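Cytosolic malate dehydrogenase (Trichomonas vaginalis, PDB 4UUO) probably catalyses the NAD-dependent interconversion of malate and oxaloacetate. Local coordinates at residues 168-180 against 187-199. Sequence-based numbering, arbitrary orientation.
Sequences KFGVTPEKIHKVC and NTQVPDTTHATVD
Val198 packs among Phe169, Val171 and Ile176 to make the tightly filled side of this antiparallel pairing. Its CG1 lies over one face of the Phe169 ring, a CH-pi contact 3.9 Å from the centroid, while CG2 meets Ile176 CD1 at 3.6 Å and also reaches Val171 CG2. With CG2 anti to the backbone N and CG1 between N and the carbonyl carbon (chi1 50°), CG1 covers the ring and CG2 faces mainly Ile176 and Val171; a beta-branched residue such as valine suits an extended strand.

At the His177-Thr197 end the other face is polar and more open, with Asp199 exposed, whereas Cys180 and Asp192 farther along it are buried. The imidazole supplies a directional N-H: His177 NE2 donates to Asp199 OD2 (2.8 Å, 163°), in the ring plane but from above the carboxylate plane. A carboxylate has two oxygens to offer, and Asp199 OD1 bonds to Thr204 OG1. Thr197 OG1 sits at the ring edge, 3.3 Å from His177 CD2, and the aliphatic part of Lys175 lines Asp199 CB.

Reciprocal backbone bonds join His177 and Thr197. The register shifts by two before the second ladder, where Asp192 N donates almost straight to Cys180 O at 3.0 Å and the small thiol of Cys180 rests on Asp192 CB.

Strand 176-182 thus runs between 190-192 and 197-198 in a four-stranded sheet, following helix 155-169, which receives Val179, while helices 213-235 and 306-329 pack against Thr193 and Asp192.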
loop_
_atom_site.group_PDB
_atom_site.type_symbol
_atom_site.label_atom_id
_atom_site.label_comp_id
_atom_site.label_asym_id
_atom_site.label_seq_id
_atom_site.Cartn_x
_atom_site.Cartn_y
_atom_site.Cartn_z
ATOM N N LYS A 168 -24.850 1.729 -1.995
ATOM C CA LYS A 168 -26.234 2.167 -2.170
ATOM C C LYS A 168 -27.200 0.997 -2.007
ATOM O O LYS A 168 -28.219 1.117 -1.328
ATOM C CB LYS A 168 -26.426 2.817 -3.543
ATOM C CG LYS A 168 -27.727 3.598 -3.712
ATOM C CD LYS A 168 -27.633 4.982 -3.081
ATOM C CE LYS A 168 -28.823 5.853 -3.451
ATOM N NZ LYS A 168 -30.110 5.255 -3.003
ATOM N N PHE A 169 -26.875 -0.132 -2.632
ATOM C CA PHE A 169 -27.718 -1.327 -2.563
ATOM C C PHE A 169 -27.423 -2.170 -1.319
ATOM O O PHE A 169 -28.108 -3.158 -1.056
ATOM C CB PHE A 169 -27.543 -2.185 -3.820
ATOM C CG PHE A 169 -28.129 -1.577 -5.069
ATOM C CD1 PHE A 169 -29.444 -1.832 -5.431
ATOM C CD2 PHE A 169 -27.361 -0.763 -5.889
ATOM C CE1 PHE A 169 -29.982 -1.278 -6.582
ATOM C CE2 PHE A 169 -27.894 -0.207 -7.039
ATOM C CZ PHE A 169 -29.206 -0.465 -7.386
ATOM N N GLY A 170 -26.404 -1.779 -0.559
ATOM C CA GLY A 170 -26.033 -2.491 0.654
ATOM C C GLY A 170 -25.443 -3.858 0.370
ATOM O O GLY A 170 -25.602 -4.793 1.154
ATOM N N VAL A 171 -24.753 -3.965 -0.761
ATOM C CA VAL A 171 -24.171 -5.222 -1.203
ATOM C C VAL A 171 -22.654 -5.108 -1.274
ATOM O O VAL A 171 -22.116 -4.012 -1.443
ATOM C CB VAL A 171 -24.711 -5.635 -2.589
ATOM C CG1 VAL A 171 -24.559 -7.118 -2.790
ATOM C CG2 VAL A 171 -26.168 -5.248 -2.729
ATOM N N THR A 172 -21.967 -6.238 -1.135
ATOM C CA THR A 172 -20.526 -6.291 -1.358
ATOM C C THR A 172 -20.220 -5.997 -2.830
ATOM O O THR A 172 -20.961 -6.434 -3.714
ATOM C CB THR A 172 -19.952 -7.665 -0.955
ATOM O OG1 THR A 172 -18.762 -7.933 -1.705
ATOM C CG2 THR A 172 -20.969 -8.762 -1.222
ATOM N N PRO A 173 -19.129 -5.249 -3.095
ATOM C CA PRO A 173 -18.760 -4.792 -4.446
ATOM C C PRO A 173 -18.603 -5.913 -5.481
ATOM O O PRO A 173 -18.694 -5.650 -6.682
ATOM C CB PRO A 173 -17.419 -4.069 -4.225
ATOM C CG PRO A 173 -16.949 -4.491 -2.883
ATOM C CD PRO A 173 -18.179 -4.766 -2.081
ATOM N N GLU A 174 -18.381 -7.139 -5.020
ATOM C CA GLU A 174 -18.322 -8.299 -5.901
ATOM C C GLU A 174 -19.634 -8.504 -6.668
ATOM O O GLU A 174 -19.667 -9.209 -7.675
ATOM C CB GLU A 174 -17.999 -9.551 -5.087
ATOM C CG GLU A 174 -19.131 -9.963 -4.156
ATOM C CD GLU A 174 -18.677 -10.857 -3.021
ATOM O OE1 GLU A 174 -17.456 -11.079 -2.880
ATOM O OE2 GLU A 174 -19.548 -11.335 -2.264
ATOM N N LYS A 175 -20.708 -7.881 -6.188
ATOM C CA LYS A 175 -22.041 -8.105 -6.737
ATOM C C LYS A 175 -22.626 -6.886 -7.459
ATOM O O LYS A 175 -23.843 -6.709 -7.513
ATOM C CB LYS A 175 -22.979 -8.557 -5.618
ATOM C CG LYS A 175 -22.600 -9.918 -5.057
ATOM C CD LYS A 175 -23.150 -10.143 -3.665
ATOM C CE LYS A 175 -22.530 -11.373 -3.031
ATOM N NZ LYS A 175 -22.606 -11.309 -1.548
ATOM N N ILE A 176 -21.743 -6.052 -8.003
ATOM C CA ILE A 176 -22.127 -4.981 -8.921
ATOM C C ILE A 176 -21.403 -5.239 -10.238
ATOM O O ILE A 176 -20.189 -5.427 -10.252
ATOM C CB ILE A 176 -21.762 -3.571 -8.381
ATOM C CG1 ILE A 176 -22.408 -3.323 -7.016
ATOM C CG2 ILE A 176 -22.191 -2.487 -9.366
ATOM C CD1 ILE A 176 -23.909 -3.091 -7.079
ATOM N N HIS A 177 -22.141 -5.265 -11.343
ATOM C CA HIS A 177 -21.547 -5.618 -12.631
ATOM C C HIS A 177 -21.888 -4.609 -13.724
ATOM O O HIS A 177 -22.819 -3.817 -13.583
ATOM C CB HIS A 177 -22.003 -7.017 -13.076
ATOM C CG HIS A 177 -22.136 -8.001 -11.954
ATOM N ND1 HIS A 177 -21.052 -8.624 -11.375
ATOM C CD2 HIS A 177 -23.231 -8.471 -11.309
ATOM C CE1 HIS A 177 -21.472 -9.434 -10.417
ATOM N NE2 HIS A 177 -22.790 -9.358 -10.356
ATOM N N LYS A 178 -21.110 -4.646 -14.803
ATOM C CA LYS A 178 -21.417 -3.941 -16.048
ATOM C C LYS A 178 -21.563 -2.419 -15.922
ATOM O O LYS A 178 -22.437 -1.812 -16.551
ATOM C CB LYS A 178 -22.689 -4.527 -16.669
ATOM C CG LYS A 178 -22.562 -5.988 -17.073
ATOM C CD LYS A 178 -23.883 -6.546 -17.571
ATOM C CE LYS A 178 -23.825 -8.057 -17.718
ATOM N NZ LYS A 178 -25.138 -8.622 -18.143
ATOM N N VAL A 179 -20.703 -1.803 -15.118
ATOM C CA VAL A 179 -20.584 -0.351 -15.128
ATOM C C VAL A 179 -19.468 0.003 -16.095
ATOM O O VAL A 179 -18.681 -0.866 -16.476
ATOM C CB VAL A 179 -20.281 0.237 -13.729
ATOM C CG1 VAL A 179 -21.311 -0.234 -12.708
ATOM C CG2 VAL A 179 -18.874 -0.125 -13.288
ATOM N N CYS A 180 -19.400 1.266 -16.506
ATOM C CA CYS A 180 -18.301 1.705 -17.354
ATOM C C CYS A 180 -18.162 3.217 -17.389
ATOM O O CYS A 180 -19.128 3.955 -17.192
ATOM C CB CYS A 180 -18.465 1.176 -18.785
ATOM S SG CYS A 180 -19.967 1.727 -19.640
ATOM N N ASN A 187 -13.080 15.366 -16.241
ATOM C CA ASN A 187 -13.836 16.524 -16.740
ATOM C C ASN A 187 -15.124 16.142 -17.465
ATOM O O ASN A 187 -16.187 16.711 -17.202
ATOM C CB ASN A 187 -12.971 17.390 -17.668
ATOM C CG ASN A 187 -11.784 18.014 -16.955
ATOM O OD1 ASN A 187 -11.908 18.524 -15.839
ATOM N ND2 ASN A 187 -10.621 17.978 -17.601
ATOM N N THR A 188 -15.025 15.185 -18.384
ATOM C CA THR A 188 -16.168 14.792 -19.196
ATOM C C THR A 188 -16.375 13.281 -19.242
ATOM O O THR A 188 -17.061 12.783 -20.139
ATOM C CB THR A 188 -16.029 15.298 -20.648
ATOM O OG1 THR A 188 -14.884 14.691 -21.262
ATOM C CG2 THR A 188 -15.886 16.819 -20.686
ATOM N N GLN A 189 -15.791 12.550 -18.293
ATOM C CA GLN A 189 -15.990 11.102 -18.252
ATOM C C GLN A 189 -17.468 10.785 -18.040
ATOM O O GLN A 189 -18.172 11.497 -17.317
ATOM C CB GLN A 189 -15.135 10.441 -17.159
ATOM C CG GLN A 189 -15.638 10.587 -15.732
ATOM C CD GLN A 189 -14.931 11.697 -14.989
ATOM O OE1 GLN A 189 -14.740 12.790 -15.525
ATOM N NE2 GLN A 189 -14.527 11.422 -13.751
ATOM N N VAL A 190 -17.940 9.727 -18.693
ATOM C CA VAL A 190 -19.354 9.386 -18.654
ATOM C C VAL A 190 -19.614 8.192 -17.736
ATOM O O VAL A 190 -19.333 7.052 -18.108
ATOM C CB VAL A 190 -19.894 9.070 -20.069
ATOM C CG1 VAL A 190 -21.403 8.878 -20.035
ATOM C CG2 VAL A 190 -19.509 10.173 -21.051
ATOM N N PRO A 191 -20.139 8.453 -16.522
ATOM C CA PRO A 191 -20.541 7.358 -15.635
ATOM C C PRO A 191 -21.805 6.691 -16.155
ATOM O O PRO A 191 -22.901 7.204 -15.933
ATOM C CB PRO A 191 -20.795 8.058 -14.289
ATOM C CG PRO A 191 -20.160 9.412 -14.414
ATOM C CD PRO A 191 -20.287 9.762 -15.864
ATOM N N ASP A 192 -21.649 5.566 -16.844
ATOM C CA ASP A 192 -22.776 4.897 -17.486
ATOM C C ASP A 192 -23.312 3.760 -16.618
ATOM O O ASP A 192 -22.635 2.755 -16.395
ATOM C CB ASP A 192 -22.360 4.375 -18.866
ATOM C CG ASP A 192 -23.519 3.798 -19.653
ATOM O OD1 ASP A 192 -24.680 3.942 -19.217
ATOM O OD2 ASP A 192 -23.266 3.205 -20.723
ATOM N N THR A 193 -24.540 3.933 -16.138
ATOM C CA THR A 193 -25.162 2.972 -15.235
ATOM C C THR A 193 -26.425 2.377 -15.819
ATOM O O THR A 193 -27.319 1.976 -15.078
ATOM C CB THR A 193 -25.525 3.621 -13.888
ATOM O OG1 THR A 193 -26.009 4.951 -14.114
ATOM C CG2 THR A 193 -24.314 3.677 -12.979
ATOM N N THR A 194 -26.505 2.321 -17.143
ATOM C CA THR A 194 -27.725 1.857 -17.801
ATOM C C THR A 194 -27.634 0.391 -18.211
ATOM O O THR A 194 -28.602 -0.189 -18.695
ATOM C CB THR A 194 -28.041 2.710 -19.031
ATOM O OG1 THR A 194 -27.015 2.532 -20.015
ATOM C CG2 THR A 194 -28.104 4.174 -18.638
ATOM N N HIS A 195 -26.463 -0.202 -18.010
ATOM C CA HIS A 195 -26.260 -1.617 -18.284
ATOM C C HIS A 195 -25.910 -2.355 -17.001
ATOM O O HIS A 195 -25.691 -3.566 -17.009
ATOM C CB HIS A 195 -25.147 -1.819 -19.311
ATOM C CG HIS A 195 -24.968 -0.664 -20.245
ATOM N ND1 HIS A 195 -25.732 -0.499 -21.382
ATOM C CD2 HIS A 195 -24.109 0.381 -20.213
ATOM C CE1 HIS A 195 -25.350 0.599 -22.007
ATOM N NE2 HIS A 195 -24.366 1.152 -21.318
ATOM N N ALA A 196 -25.858 -1.613 -15.899
ATOM C CA ALA A 196 -25.381 -2.147 -14.628
ATOM C C ALA A 196 -26.404 -3.057 -13.944
ATOM O O ALA A 196 -27.619 -2.858 -14.062
ATOM C CB ALA A 196 -24.989 -1.008 -13.702
ATOM N N THR A 197 -25.891 -4.061 -13.234
ATOM C CA THR A 197 -26.715 -5.014 -12.493
ATOM C C THR A 197 -26.206 -5.174 -11.056
ATOM O O THR A 197 -25.083 -4.779 -10.744
ATOM C CB THR A 197 -26.746 -6.399 -13.181
ATOM O OG1 THR A 197 -25.425 -6.955 -13.218
ATOM C CG2 THR A 197 -27.276 -6.278 -14.599
ATOM N N VAL A 198 -27.040 -5.746 -10.190
ATOM C CA VAL A 198 -26.678 -5.971 -8.792
ATOM C C VAL A 198 -27.324 -7.254 -8.267
ATOM O O VAL A 198 -28.518 -7.482 -8.453
ATOM C CB VAL A 198 -27.084 -4.770 -7.895
ATOM C CG1 VAL A 198 -28.531 -4.378 -8.128
ATOM C CG2 VAL A 198 -26.829 -5.076 -6.417
ATOM N N ASP A 199 -26.525 -8.098 -7.621
ATOM C CA ASP A 199 -27.014 -9.377 -7.116
ATOM C C ASP A 199 -27.731 -9.215 -5.779
ATOM O O ASP A 199 -27.156 -8.703 -4.819
ATOM C CB ASP A 199 -25.857 -10.371 -6.977
ATOM C CG ASP A 199 -25.185 -10.677 -8.307
ATOM O OD1 ASP A 199 -25.890 -10.746 -9.337
ATOM O OD2 ASP A 199 -23.949 -10.849 -8.320
#